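Local coordinates for protein DNA polymerase (Pyrobaculum calidifontis, PDB 5MDN) that probably catalyses the extension of a DNA strand by deoxyribonucleoside triphosphates, releasing diphosphate, as a member of the family B DNA polymerases, at residues 53-56 with 57-61; 313-316 with 317-320; 396-399 with 400-403; 492-495 with 496-499; 647-650 with 651-655. All blocks are in the same frame, centred on the assembly; numbering follows the deposited sequence.

Contact 1: 53-56 with 57-61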
loop_
_atom_site.group_PDB
_atom_site.type_symbol
_atom_site.label_atom_id
_atom_site.label_comp_id
_atom_site.label_asym_id
_atom_site.label_seq_id
_atom_site.Cartn_x
_atom_site.Cartn_y
_atom_site.Cartn_z
ATOM N N LEU A 53 3.301 -39.121 24.247
ATOM C CA LEU A 53 1.890 -39.369 23.972
ATOM C C LEU A 53 1.389 -38.480 22.841
ATOM O O LEU A 53 0.661 -38.942 21.955
ATOM C CB LEU A 53 1.065 -39.144 25.239
ATOM C CG LEU A 53 -0.407 -39.550 25.215
ATOM C CD1 LEU A 53 -0.555 -41.065 25.146
ATOM C CD2 LEU A 53 -1.135 -38.994 26.433
ATOM N N ALA A 54 1.755 -37.198 22.865
ATOM C CA ALA A 54 1.343 -36.276 21.810
ATOM C C ALA A 54 1.880 -36.707 20.450
ATOM O O ALA A 54 1.129 -36.775 19.470
ATOM C CB ALA A 54 1.804 -34.859 22.143
ATOM N N LYS A 55 3.190 -36.963 20.364
ATOM C CA LYS A 55 3.814 -37.303 19.087
ATOM C C LYS A 55 3.120 -38.482 18.414
ATOM O O LYS A 55 2.753 -38.411 17.235
ATOM C CB LYS A 55 5.299 -37.613 19.288
ATOM C CG LYS A 55 6.008 -37.978 17.991
ATOM C CD LYS A 55 7.522 -37.898 18.110
ATOM C CE LYS A 55 8.179 -38.168 16.763
ATOM N NZ LYS A 55 9.660 -38.036 16.822
ATOM N N SER A 56 2.952 -39.586 19.145
ATOM C CA SER A 56 2.330 -40.770 18.559
ATOM C C SER A 56 0.899 -40.489 18.119
ATOM O O SER A 56 0.438 -41.023 17.104
ATOM C CB SER A 56 2.362 -41.928 19.549
ATOM O OG SER A 56 1.796 -43.092 18.972
ATOM N N TYR A 57 0.174 -39.662 18.878
ATOM C CA TYR A 57 -1.179 -39.291 18.476
ATOM C C TYR A 57 -1.162 -38.504 17.173
ATOM O O TYR A 57 -1.970 -38.750 16.273
ATOM C CB TYR A 57 -1.859 -38.486 19.584
ATOM C CG TYR A 57 -3.221 -37.953 19.195
ATOM C CD1 TYR A 57 -4.358 -38.740 19.323
ATOM C CD2 TYR A 57 -3.371 -36.661 18.703
ATOM C CE1 TYR A 57 -5.606 -38.258 18.967
ATOM C CE2 TYR A 57 -4.613 -36.171 18.346
ATOM C CZ TYR A 57 -5.726 -36.973 18.480
ATOM O OH TYR A 57 -6.965 -36.488 18.125
ATOM N N LEU A 58 -0.253 -37.533 17.061
ATOM C CA LEU A 58 -0.165 -36.729 15.849
ATOM C C LEU A 58 0.410 -37.503 14.670
ATOM O O LEU A 58 0.156 -37.133 13.520
ATOM C CB LEU A 58 0.672 -35.479 16.119
ATOM C CG LEU A 58 -0.070 -34.392 16.896
ATOM C CD1 LEU A 58 0.809 -33.175 17.105
ATOM C CD2 LEU A 58 -1.362 -34.012 16.187
ATOM N N SER A 59 1.182 -38.562 14.924
ATOM C CA SER A 59 1.806 -39.321 13.845
ATOM C C SER A 59 0.804 -40.070 12.974
ATOM O O SER A 59 1.178 -40.525 11.887
ATOM C CB SER A 59 2.822 -40.306 14.423
ATOM O OG SER A 59 3.981 -39.631 14.883
ATOM N N ARG A 60 -0.449 -40.216 13.411
ATOM C CA ARG A 60 -1.438 -40.915 12.598
ATOM C C ARG A 60 -2.007 -40.053 11.478
ATOM O O ARG A 60 -2.588 -40.600 10.536
ATOM C CB ARG A 60 -2.592 -41.419 13.469
ATOM C CG ARG A 60 -3.427 -40.315 14.099
ATOM C CD ARG A 60 -4.890 -40.701 14.193
ATOM N NE ARG A 60 -5.654 -40.199 13.055
ATOM C CZ ARG A 60 -5.918 -40.904 11.960
ATOM N NH1 ARG A 60 -5.482 -42.152 11.853
ATOM N NH2 ARG A 60 -6.623 -40.365 10.976
ATOM N N VAL A 61 -1.869 -38.730 11.560
ATOM C CA VAL A 61 -2.479 -37.843 10.575
ATOM C C VAL A 61 -1.431 -37.339 9.589
ATOM O O VAL A 61 -1.751 -37.028 8.436
ATOM C CB VAL A 61 -3.213 -36.674 11.266
ATOM C CG1 VAL A 61 -2.230 -35.719 11.923
ATOM C CG2 VAL A 61 -4.115 -35.944 10.279
#

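Contact 2: 313-316 with 317-320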
loop_
_atom_site.group_PDB
_atom_site.type_symbol
_atom_site.label_atom_id
_atom_site.label_comp_id
_atom_site.label_asym_id
_atom_site.label_seq_id
_atom_site.Cartn_x
_atom_site.Cartn_y
_atom_site.Cartn_z
ATOM N N GLY A 313 -6.810 6.106 -22.686
ATOM C CA GLY A 313 -6.393 4.714 -22.600
ATOM C C GLY A 313 -7.313 3.733 -23.298
ATOM O O GLY A 313 -6.856 2.711 -23.816
ATOM N N HIS A 314 -8.615 4.009 -23.310
ATOM C CA HIS A 314 -9.563 3.109 -23.956
ATOM C C HIS A 314 -9.417 3.053 -25.473
ATOM O O HIS A 314 -10.162 2.299 -26.114
ATOM C CB HIS A 314 -10.992 3.511 -23.586
ATOM C CG HIS A 314 -11.407 4.847 -24.120
ATOM N ND1 HIS A 314 -12.326 4.987 -25.138
ATOM C CD2 HIS A 314 -11.036 6.101 -23.773
ATOM C CE1 HIS A 314 -12.502 6.271 -25.395
ATOM N NE2 HIS A 314 -11.728 6.967 -24.581
ATOM N N LYS A 315 -8.506 3.818 -26.071
ATOM C CA LYS A 315 -8.318 3.841 -27.520
ATOM C C LYS A 315 -6.854 3.631 -27.893
ATOM O O LYS A 315 -6.265 4.408 -28.649
ATOM C CB LYS A 315 -8.825 5.148 -28.124
ATOM C CG LYS A 315 -10.274 5.462 -27.816
ATOM C CD LYS A 315 -10.724 6.725 -28.534
ATOM C CE LYS A 315 -11.864 6.441 -29.498
ATOM N NZ LYS A 315 -12.320 7.672 -30.199
ATOM N N VAL A 316 -6.233 2.569 -27.377
ATOM C CA VAL A 316 -4.900 2.239 -27.872
ATOM C C VAL A 316 -4.995 1.443 -29.171
ATOM O O VAL A 316 -4.077 1.491 -29.998
ATOM C CB VAL A 316 -4.066 1.491 -26.815
ATOM C CG1 VAL A 316 -4.287 2.081 -25.434
ATOM C CG2 VAL A 316 -4.365 0.009 -26.834
ATOM N N TYR A 317 -6.084 0.689 -29.366
ATOM C CA TYR A 317 -6.292 0.010 -30.641
ATOM C C TYR A 317 -6.385 1.016 -31.781
ATOM O O TYR A 317 -5.827 0.797 -32.861
ATOM C CB TYR A 317 -7.550 -0.860 -30.577
ATOM C CG TYR A 317 -8.854 -0.092 -30.667
ATOM C CD1 TYR A 317 -9.426 0.480 -29.540
ATOM C CD2 TYR A 317 -9.515 0.055 -31.882
ATOM C CE1 TYR A 317 -10.615 1.183 -29.619
ATOM C CE2 TYR A 317 -10.703 0.756 -31.971
ATOM C CZ TYR A 317 -11.251 1.318 -30.838
ATOM O OH TYR A 317 -12.435 2.016 -30.922
ATOM N N GLU A 318 -7.087 2.129 -31.554
ATOM C CA GLU A 318 -7.273 3.125 -32.604
ATOM C C GLU A 318 -5.943 3.749 -33.013
ATOM O O GLU A 318 -5.677 3.933 -34.207
ATOM C CB GLU A 318 -8.293 4.165 -32.144
ATOM C CG GLU A 318 -8.676 5.185 -33.193
ATOM C CD GLU A 318 -10.011 5.835 -32.883
ATOM O OE1 GLU A 318 -11.038 5.145 -33.072
ATOM O OE2 GLU A 318 -10.046 7.005 -32.447
ATOM N N TYR A 319 -5.096 4.086 -32.037
ATOM C CA TYR A 319 -3.777 4.617 -32.355
ATOM C C TYR A 319 -2.849 3.553 -32.930
ATOM O O TYR A 319 -1.814 3.899 -33.510
ATOM C CB TYR A 319 -3.142 5.245 -31.112
ATOM C CG TYR A 319 -3.710 6.600 -30.734
ATOM C CD1 TYR A 319 -5.033 6.737 -30.333
ATOM C CD2 TYR A 319 -2.919 7.743 -30.778
ATOM C CE1 TYR A 319 -5.552 7.974 -29.991
ATOM C CE2 TYR A 319 -3.430 8.982 -30.441
ATOM C CZ TYR A 319 -4.746 9.091 -30.045
ATOM O OH TYR A 319 -5.257 10.322 -29.706
ATOM N N TRP A 320 -3.192 2.273 -32.781
ATOM C CA TRP A 320 -2.370 1.174 -33.276
ATOM C C TRP A 320 -2.680 0.821 -34.726
ATOM O O TRP A 320 -1.767 0.488 -35.488
ATOM C CB TRP A 320 -2.559 -0.054 -32.381
ATOM C CG TRP A 320 -1.791 -1.271 -32.803
ATOM C CD1 TRP A 320 -2.308 -2.433 -33.297
ATOM C CD2 TRP A 320 -0.369 -1.454 -32.758
ATOM N NE1 TRP A 320 -1.300 -3.327 -33.560
ATOM C CE2 TRP A 320 -0.099 -2.750 -33.240
ATOM C CE3 TRP A 320 0.701 -0.645 -32.363
ATOM C CZ2 TRP A 320 1.195 -3.258 -33.334
ATOM C CZ3 TRP A 320 1.986 -1.153 -32.453
ATOM C CH2 TRP A 320 2.221 -2.447 -32.934
#

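Contact 3: 396-399 with 400-403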
loop_
_atom_site.group_PDB
_atom_site.type_symbol
_atom_site.label_atom_id
_atom_site.label_comp_id
_atom_site.label_asym_id
_atom_site.label_seq_id
_atom_site.Cartn_x
_atom_site.Cartn_y
_atom_site.Cartn_z
ATOM N N GLU A 396 -9.314 -7.599 7.368
ATOM C CA GLU A 396 -10.054 -6.531 6.710
ATOM C C GLU A 396 -9.252 -5.227 6.750
ATOM O O GLU A 396 -9.173 -4.505 5.740
ATOM C CB GLU A 396 -11.432 -6.318 7.311
ATOM C CG GLU A 396 -11.414 -5.816 8.744
ATOM C CD GLU A 396 -12.801 -5.649 9.302
ATOM O OE1 GLU A 396 -13.649 -6.532 9.053
ATOM O OE2 GLU A 396 -13.051 -4.623 9.966
ATOM N N TYR A 397 -8.574 -4.959 7.866
ATOM C CA TYR A 397 -7.813 -3.753 8.194
ATOM C C TYR A 397 -8.579 -2.463 7.928
ATOM O O TYR A 397 -9.376 -2.368 6.988
ATOM C CB TYR A 397 -6.482 -3.714 7.454
ATOM C CG TYR A 397 -5.584 -2.597 7.959
ATOM C CD1 TYR A 397 -5.234 -2.531 9.305
ATOM C CD2 TYR A 397 -5.081 -1.618 7.104
ATOM C CE1 TYR A 397 -4.426 -1.536 9.784
ATOM C CE2 TYR A 397 -4.265 -0.618 7.584
ATOM C CZ TYR A 397 -3.943 -0.586 8.922
ATOM O OH TYR A 397 -3.131 0.411 9.400
ATOM N N GLU A 398 -8.319 -1.446 8.747
ATOM C CA GLU A 398 -9.063 -0.193 8.689
ATOM C C GLU A 398 -8.108 0.972 8.980
ATOM O O GLU A 398 -7.655 1.159 10.121
ATOM C CB GLU A 398 -10.261 -0.285 9.623
ATOM C CG GLU A 398 -9.923 -0.746 11.007
ATOM C CD GLU A 398 -9.727 0.440 11.889
ATOM O OE1 GLU A 398 -10.473 1.411 11.663
ATOM O OE2 GLU A 398 -8.839 0.426 12.772
ATOM N N PRO A 399 -7.715 1.718 7.955
ATOM C CA PRO A 399 -6.612 2.682 8.109
ATOM C C PRO A 399 -6.879 3.863 9.034
ATOM O O PRO A 399 -7.240 4.958 8.588
ATOM C CB PRO A 399 -6.359 3.144 6.666
ATOM C CG PRO A 399 -6.894 2.023 5.804
ATOM C CD PRO A 399 -8.072 1.481 6.544
ATOM N N TYR A 400 -6.747 3.605 10.340
ATOM C CA TYR A 400 -6.226 4.543 11.334
ATOM C C TYR A 400 -7.293 5.283 12.134
ATOM O O TYR A 400 -6.944 5.934 13.114
ATOM C CB TYR A 400 -5.300 5.573 10.671
ATOM C CG TYR A 400 -4.228 6.106 11.598
ATOM C CD1 TYR A 400 -3.211 5.270 12.044
ATOM C CD2 TYR A 400 -4.232 7.424 12.029
ATOM C CE1 TYR A 400 -2.217 5.733 12.885
ATOM C CE2 TYR A 400 -3.245 7.898 12.877
ATOM C CZ TYR A 400 -2.231 7.047 13.306
ATOM O OH TYR A 400 -1.227 7.488 14.154
ATOM N N LYS A 401 -8.581 5.190 11.769
ATOM C CA LYS A 401 -9.664 5.777 12.583
ATOM C C LYS A 401 -9.464 7.222 13.058
ATOM O O LYS A 401 -9.071 7.463 14.207
ATOM C CB LYS A 401 -9.995 4.929 13.822
ATOM C CG LYS A 401 -10.649 3.598 13.523
ATOM C CD LYS A 401 -10.936 2.764 14.762
ATOM C CE LYS A 401 -9.663 2.360 15.485
ATOM N NZ LYS A 401 -8.655 1.565 14.689
ATOM N N GLY A 402 -9.775 8.190 12.206
ATOM C CA GLY A 402 -9.652 9.578 12.605
ATOM C C GLY A 402 -10.820 10.110 13.417
ATOM O O GLY A 402 -11.810 10.598 12.861
ATOM N N ALA A 403 -10.709 10.012 14.744
ATOM C CA ALA A 403 -11.743 10.480 15.663
ATOM C C ALA A 403 -11.688 12.000 15.792
ATOM O O ALA A 403 -10.669 12.557 16.217
ATOM C CB ALA A 403 -11.576 9.821 17.032
#

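Contact 4: 492-495 with 496-499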
loop_
_atom_site.group_PDB
_atom_site.type_symbol
_atom_site.label_atom_id
_atom_site.label_comp_id
_atom_site.label_asym_id
_atom_site.label_seq_id
_atom_site.Cartn_x
_atom_site.Cartn_y
_atom_site.Cartn_z
ATOM N N PRO A 492 23.723 17.722 4.595
ATOM C CA PRO A 492 22.330 17.416 4.228
ATOM C C PRO A 492 22.071 17.096 2.758
ATOM O O PRO A 492 21.034 16.501 2.447
ATOM C CB PRO A 492 21.584 18.693 4.641
ATOM C CG PRO A 492 22.391 19.246 5.763
ATOM C CD PRO A 492 23.823 18.950 5.405
ATOM N N ASP A 493 22.964 17.477 1.845
ATOM C CA ASP A 493 22.770 17.224 0.419
ATOM C C ASP A 493 23.710 16.132 -0.086
ATOM O O ASP A 493 24.235 16.205 -1.199
ATOM C CB ASP A 493 22.952 18.498 -0.404
ATOM C CG ASP A 493 22.227 18.437 -1.749
ATOM O OD1 ASP A 493 21.894 17.321 -2.202
ATOM O OD2 ASP A 493 21.987 19.507 -2.352
ATOM N N SER A 494 23.947 15.115 0.723
ATOM C CA SER A 494 24.792 14.010 0.311
ATOM C C SER A 494 23.952 12.768 0.053
ATOM O O SER A 494 22.826 12.655 0.549
ATOM C CB SER A 494 25.847 13.703 1.381
ATOM O OG SER A 494 25.235 13.282 2.585
ATOM N N PRO A 495 24.464 11.810 -0.725
ATOM C CA PRO A 495 23.764 10.518 -0.810
ATOM C C PRO A 495 23.685 9.814 0.532
ATOM O O PRO A 495 22.657 9.209 0.855
ATOM C CB PRO A 495 24.601 9.731 -1.830
ATOM C CG PRO A 495 25.935 10.403 -1.842
ATOM C CD PRO A 495 25.648 11.855 -1.603
ATOM N N GLU A 496 24.753 9.890 1.330
ATOM C CA GLU A 496 24.767 9.232 2.631
ATOM C C GLU A 496 23.758 9.847 3.596
ATOM O O GLU A 496 23.255 9.153 4.486
ATOM C CB GLU A 496 26.175 9.295 3.224
ATOM C CG GLU A 496 27.227 8.544 2.419
ATOM C CD GLU A 496 27.867 9.399 1.339
ATOM O OE1 GLU A 496 27.408 10.541 1.131
ATOM O OE2 GLU A 496 28.827 8.926 0.695
ATOM N N TYR A 497 23.454 11.140 3.444
ATOM C CA TYR A 497 22.459 11.770 4.310
ATOM C C TYR A 497 21.046 11.348 3.926
ATOM O O TYR A 497 20.224 11.044 4.799
ATOM C CB TYR A 497 22.598 13.294 4.254
ATOM C CG TYR A 497 21.665 14.043 5.188
ATOM C CD1 TYR A 497 20.392 14.427 4.779
ATOM C CD2 TYR A 497 22.063 14.370 6.478
ATOM C CE1 TYR A 497 19.542 15.109 5.632
ATOM C CE2 TYR A 497 21.218 15.053 7.338
ATOM C CZ TYR A 497 19.961 15.419 6.910
ATOM O OH TYR A 497 19.120 16.098 7.764
ATOM N N ARG A 498 20.745 11.333 2.626
ATOM C CA ARG A 498 19.398 10.999 2.173
ATOM C C ARG A 498 19.044 9.556 2.512
ATOM O O ARG A 498 17.891 9.251 2.840
ATOM C CB ARG A 498 19.280 11.258 0.672
ATOM C CG ARG A 498 19.339 12.735 0.322
ATOM C CD ARG A 498 19.234 12.980 -1.172
ATOM N NE ARG A 498 20.179 14.003 -1.613
ATOM C CZ ARG A 498 21.324 13.752 -2.240
ATOM N NH1 ARG A 498 21.676 12.503 -2.515
ATOM N NH2 ARG A 498 22.114 14.753 -2.598
ATOM N N LEU A 499 20.024 8.654 2.425
ATOM C CA LEU A 499 19.778 7.264 2.788
ATOM C C LEU A 499 19.436 7.140 4.267
ATOM O O LEU A 499 18.516 6.405 4.640
ATOM C CB LEU A 499 20.998 6.411 2.447
ATOM C CG LEU A 499 21.192 6.068 0.971
ATOM C CD1 LEU A 499 22.667 6.013 0.662
ATOM C CD2 LEU A 499 20.536 4.740 0.646
#

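Contact 5: 647-650 with 651-655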
loop_
_atom_site.group_PDB
_atom_site.type_symbol
_atom_site.label_atom_id
_atom_site.label_comp_id
_atom_site.label_asym_id
_atom_site.label_seq_id
_atom_site.Cartn_x
_atom_site.Cartn_y
_atom_site.Cartn_z
ATOM N N VAL A 647 -14.884 34.892 -0.600
ATOM C CA VAL A 647 -15.913 33.959 -1.049
ATOM C C VAL A 647 -16.699 34.529 -2.228
ATOM O O VAL A 647 -17.093 33.793 -3.142
ATOM C CB VAL A 647 -16.836 33.604 0.129
ATOM C CG1 VAL A 647 -18.061 32.854 -0.344
ATOM C CG2 VAL A 647 -16.083 32.800 1.175
ATOM N N GLY A 648 -16.938 35.844 -2.234
ATOM C CA GLY A 648 -17.692 36.448 -3.325
ATOM C C GLY A 648 -17.048 36.225 -4.678
ATOM O O GLY A 648 -17.728 35.913 -5.660
ATOM N N GLU A 649 -15.726 36.382 -4.746
ATOM C CA GLU A 649 -14.991 36.065 -5.965
ATOM C C GLU A 649 -15.181 34.607 -6.377
ATOM O O GLU A 649 -15.211 34.299 -7.574
ATOM C CB GLU A 649 -13.507 36.372 -5.758
ATOM C CG GLU A 649 -12.641 36.226 -6.995
ATOM C CD GLU A 649 -11.171 36.463 -6.706
ATOM O OE1 GLU A 649 -10.868 37.261 -5.796
ATOM O OE2 GLU A 649 -10.319 35.861 -7.393
ATOM N N ALA A 650 -15.311 33.700 -5.403
ATOM C CA ALA A 650 -15.361 32.273 -5.713
ATOM C C ALA A 650 -16.588 31.902 -6.543
ATOM O O ALA A 650 -16.478 31.110 -7.485
ATOM C CB ALA A 650 -15.316 31.458 -4.421
ATOM N N ARG A 651 -17.763 32.456 -6.220
ATOM C CA ARG A 651 -18.950 32.130 -7.011
ATOM C C ARG A 651 -18.818 32.624 -8.443
ATOM O O ARG A 651 -18.912 31.841 -9.396
ATOM C CB ARG A 651 -20.229 32.711 -6.403
ATOM C CG ARG A 651 -20.700 32.166 -5.080
ATOM C CD ARG A 651 -21.793 33.079 -4.540
ATOM N NE ARG A 651 -22.358 32.619 -3.278
ATOM C CZ ARG A 651 -23.292 33.279 -2.599
ATOM N NH1 ARG A 651 -23.753 34.431 -3.062
ATOM N NH2 ARG A 651 -23.767 32.791 -1.460
ATOM N N GLU A 652 -18.607 33.931 -8.608
ATOM C CA GLU A 652 -18.557 34.526 -9.937
ATOM C C GLU A 652 -17.538 33.825 -10.825
ATOM O O GLU A 652 -17.743 33.714 -12.039
ATOM C CB GLU A 652 -18.277 36.025 -9.812
ATOM C CG GLU A 652 -18.269 36.790 -11.121
ATOM C CD GLU A 652 -18.106 38.283 -10.905
ATOM O OE1 GLU A 652 -17.724 38.687 -9.784
ATOM O OE2 GLU A 652 -18.386 39.055 -11.847
ATOM N N ARG A 653 -16.438 33.344 -10.243
ATOM C CA ARG A 653 -15.506 32.513 -10.999
ATOM C C ARG A 653 -16.133 31.163 -11.336
ATOM O O ARG A 653 -16.056 30.699 -12.480
ATOM C CB ARG A 653 -14.213 32.322 -10.206
ATOM C CG ARG A 653 -13.397 33.591 -10.023
ATOM C CD ARG A 653 -12.323 33.739 -11.086
ATOM N NE ARG A 653 -11.196 32.847 -10.833
ATOM C CZ ARG A 653 -10.220 33.109 -9.969
ATOM N NH1 ARG A 653 -10.233 34.237 -9.273
ATOM N NH2 ARG A 653 -9.233 32.241 -9.798
ATOM N N VAL A 654 -16.745 30.511 -10.343
ATOM C CA VAL A 654 -17.310 29.179 -10.550
ATOM C C VAL A 654 -18.495 29.237 -11.510
ATOM O O VAL A 654 -18.574 28.458 -12.465
ATOM C CB VAL A 654 -17.710 28.547 -9.205
ATOM C CG1 VAL A 654 -18.640 27.366 -9.429
ATOM C CG2 VAL A 654 -16.472 28.098 -8.451
ATOM N N VAL A 655 -19.424 30.172 -11.282
ATOM C CA VAL A 655 -20.642 30.197 -12.088
ATOM C C VAL A 655 -20.334 30.576 -13.530
ATOM O O VAL A 655 -21.001 30.102 -14.458
ATOM C CB VAL A 655 -21.679 31.155 -11.472
ATOM C CG1 VAL A 655 -23.007 31.055 -12.211
ATOM C CG2 VAL A 655 -21.873 30.857 -9.999
#

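Contact 1: 53-56 with 57-61
Ser59 turns its hydroxyl back onto helix 51-58, where OG bonds to the carbonyl oxygen of Lys55 (Ser59 OG to Lys55 O, 2.9 Å). The torsion behind this keeps OG beside the serine's own backbone N (chi1 -73°), which puts hydroxyl and amide within range of one acceptor. Ser59 N reaches Lys55 O at 2.8 Å, nearly in line with the C=O bond, whereas OG comes in from above the carbonyl plane, 49° out of it. Lys55 runs the other way: its extended chain leads off from the helix, with CG 4.1 Å from Ser59 OG, and carries NZ to a hydrogen bond with the carbonyl oxygen of Glu65. Tyr57 leads its ring away from the preceding turn, and its CB lies 3.4 Å from Ala54 O. Leu58 is buried, packed on Ala98 and Ala99 of helix 92-100 and on Val64 and Val84 of the neighbouring sheet; its CG is 3.7 Å from Ala54 O. The regular i to i+4 backbone bonds run from Tyr57 N to Leu53 O and from Leu58 N to Ala54 O (2.9 Å). Chemically, this is a local helix-turn contact at the protein surface: one serine supplies two donors to a single carbonyl near the end of the helix, while Leu58, with Ala54 and Val61, packs on the fold.

Contact 2: 313-316 with 317-320
Lys315 and Glu318 meet at the start of the short, weakly bonded helix 316-320, which follows a loop after helix 293-299. The charged pair comes first: the two side chains lie alongside each other, pointing the same way, and NZ of Lys315 stands 3.3 Å from OE2 of Glu318 in a salt bridge whose hydrogen bond is weak. The lysine chain bends at chi3 (119°), and CE also runs beside the carboxylate. Each partner has a further long, weak ion pair, Lys315 with Asp673 and Glu318 with Lys325. A lysine in place of Glu318 would probably leave Lys315 without its nearby countercharge and set two like charges side by side. Among backbone bonds, Trp320 N reaches Val316 O at 3.0 Å, but the bond is weak, with an N-H...O angle of 121°. Packing against flat groups makes up the rest. Glu318 CB sits over the centre of one face of the Tyr317 ring, 4.1 Å above its plane, while Lys315 CG lies over the rim of one His314 face. That imidazole also meets Trp678 and Tyr732 edge to face. Val316 is buried beside Asn174, its side chain about 5 Å from a bound magnesium ion. On the Tyr317 ring, the carbonyl oxygen of His314 approaches the edge near its plane, 3.7 Å from CE1.

Contact 3: 396-399 with 400-403
The amide of Tyr400 bonds back to the carbonyl of Glu398, N to O 2.6 Å, with an N-H...O angle of 143°. The approach is strongly bent at the acceptor, with a C=O...N angle of 110°, as so tight a turn demands. Its centre is Pro399, and the three residues form an inverse gamma turn in the loop between helix 370-384 and strand 404-406. Tyr400, Lys401, Gly402 and Ala403 match the YxGG/A motif of family B polymerases, which in relatives lies between exonuclease and polymerase domains and is linked to DNA binding. Beyond the turn, Ala403 pairs by backbone hydrogen bonding with Thr561, within the DTDS signature of the family. The carboxylate of Glu398 and the ammonium of Lys401 are paired across the turn, but OE2 and NZ are modelled too close together, so the geometry of this salt bridge is doubtful. As modelled, Glu398 folds over at chi2 (95°) and the lysine chain bends twice. Tyr400 swings its ring off on another course and ends in a hydrogen bond from OH to the carbonyl oxygen of Asn512. Tyr397, before the turn, has its ring edge-to-face with Trp520, and Pro399 N lies 4.2 Å above the rim of one face.

Contact 4: 492-495 with 496-499
Pro492 lies on one face of the Tyr497 ring, its CA 3.6 Å from the ring centroid and 13° off the normal, a CH-pi contact. The guanidinium of Arg498 is engaged on two sides: Ser494 O sits 3.2 Å above one face, toward the rim, and Asp493 OD1 lies at the edge. All this surrounds the N-cap of helix 495-512, occupied by Ser494 with Pro495 directly after it. The capping bond runs from Tyr497 N to Ser494 OG, 2.9 Å. Ser494 OG stands between its own backbone N and carbonyl carbon (chi1 63°), a position from which it meets the first-turn amide of Tyr497, which also makes a weak bond to Ser494 O, and it also bonds to Pro491 O. The salt bridge of Asp493 with Arg498 joins OD1 to NH2 at 2.6 Å; the bond lies in the guanidinium plane, yet the carboxylate plane stands perpendicular to it. It fastens the loop before the helix to the first turn, at the protein surface. Replacing Tyr497 by an alanine would probably keep the capping amide but strip Pro492 of the ring it rests on, leaving the loop freer to shift. Regular helical bonding starts with Arg498 N to Ser494 O, 3.2 Å, and Leu499 N to Pro495 O. Alongside, the carboxylate of Glu496 folds back next to the proline ring, OE1 3.3 Å from Pro495 CG.

Contact 5: 647-650 with 651-655
Arg653 reaches back one turn of helix 647-666 to Glu649, and its atoms meet that residue in sequence. CB lies 3.4 Å from the carbonyl oxygen of Glu649 and somewhat farther from Ala650 O. CG, held beside the arginine's own backbone N (chi1 -67°), rests 3.1 Å from Glu649 O and 4.1 Å from Glu649 CG, methylene against methylene. Beyond it the chain bends at chi2 (-95°) and again at chi3, which brings the guanidinium round to the glutamate. There NH1 stands 2.5 Å from Glu649 OE2, the salt bridge of the contact. The oxygen comes to the edge of the guanidinium near its plane, and the carboxylate plane is turned 35° from that of the guanidinium. Glu649 plays its part extended, running alongside Arg653 and pointing the same way. This i to i+4 ion pair rides on ordinary helix bonding: Arg653 N to Glu649 O, 3.1 Å, and Val654 N to Ala650 O, 2.9 Å. On the buried side of the helix, Val654 CG2 also approaches Ala650 O. The surrounding region is probably the thumb of this family B polymerase. Arg653 packs on Leu640 and Lys643 and Val654 on Ile641, all three near the end of helix 628-643, while Val647 and Arg651 touch Val761 in the C-terminal loop beyond helix 743-756.

The five contacts follow one another along the chain without touching, and each is a local turn or helix contact. Contacts 1 and 5 lie on opposite sides of the chain's centre, their own centres 78 Å apart. Contact 2 is the one near a metal site: the side chain of Val316 is about 9 Å from that of Asp169 and about 11 Å from that of Asp236, both magnesium ligands in a structure of this protein. Contact 3 lies nearest the chain's centre, 14 Å from it, and its centre is 39 Å from that of contact 2. Contacts 3, 4 and 5 share the polymerase family region; between contacts 3 and 4 the nearest atoms are about 22 Å apart.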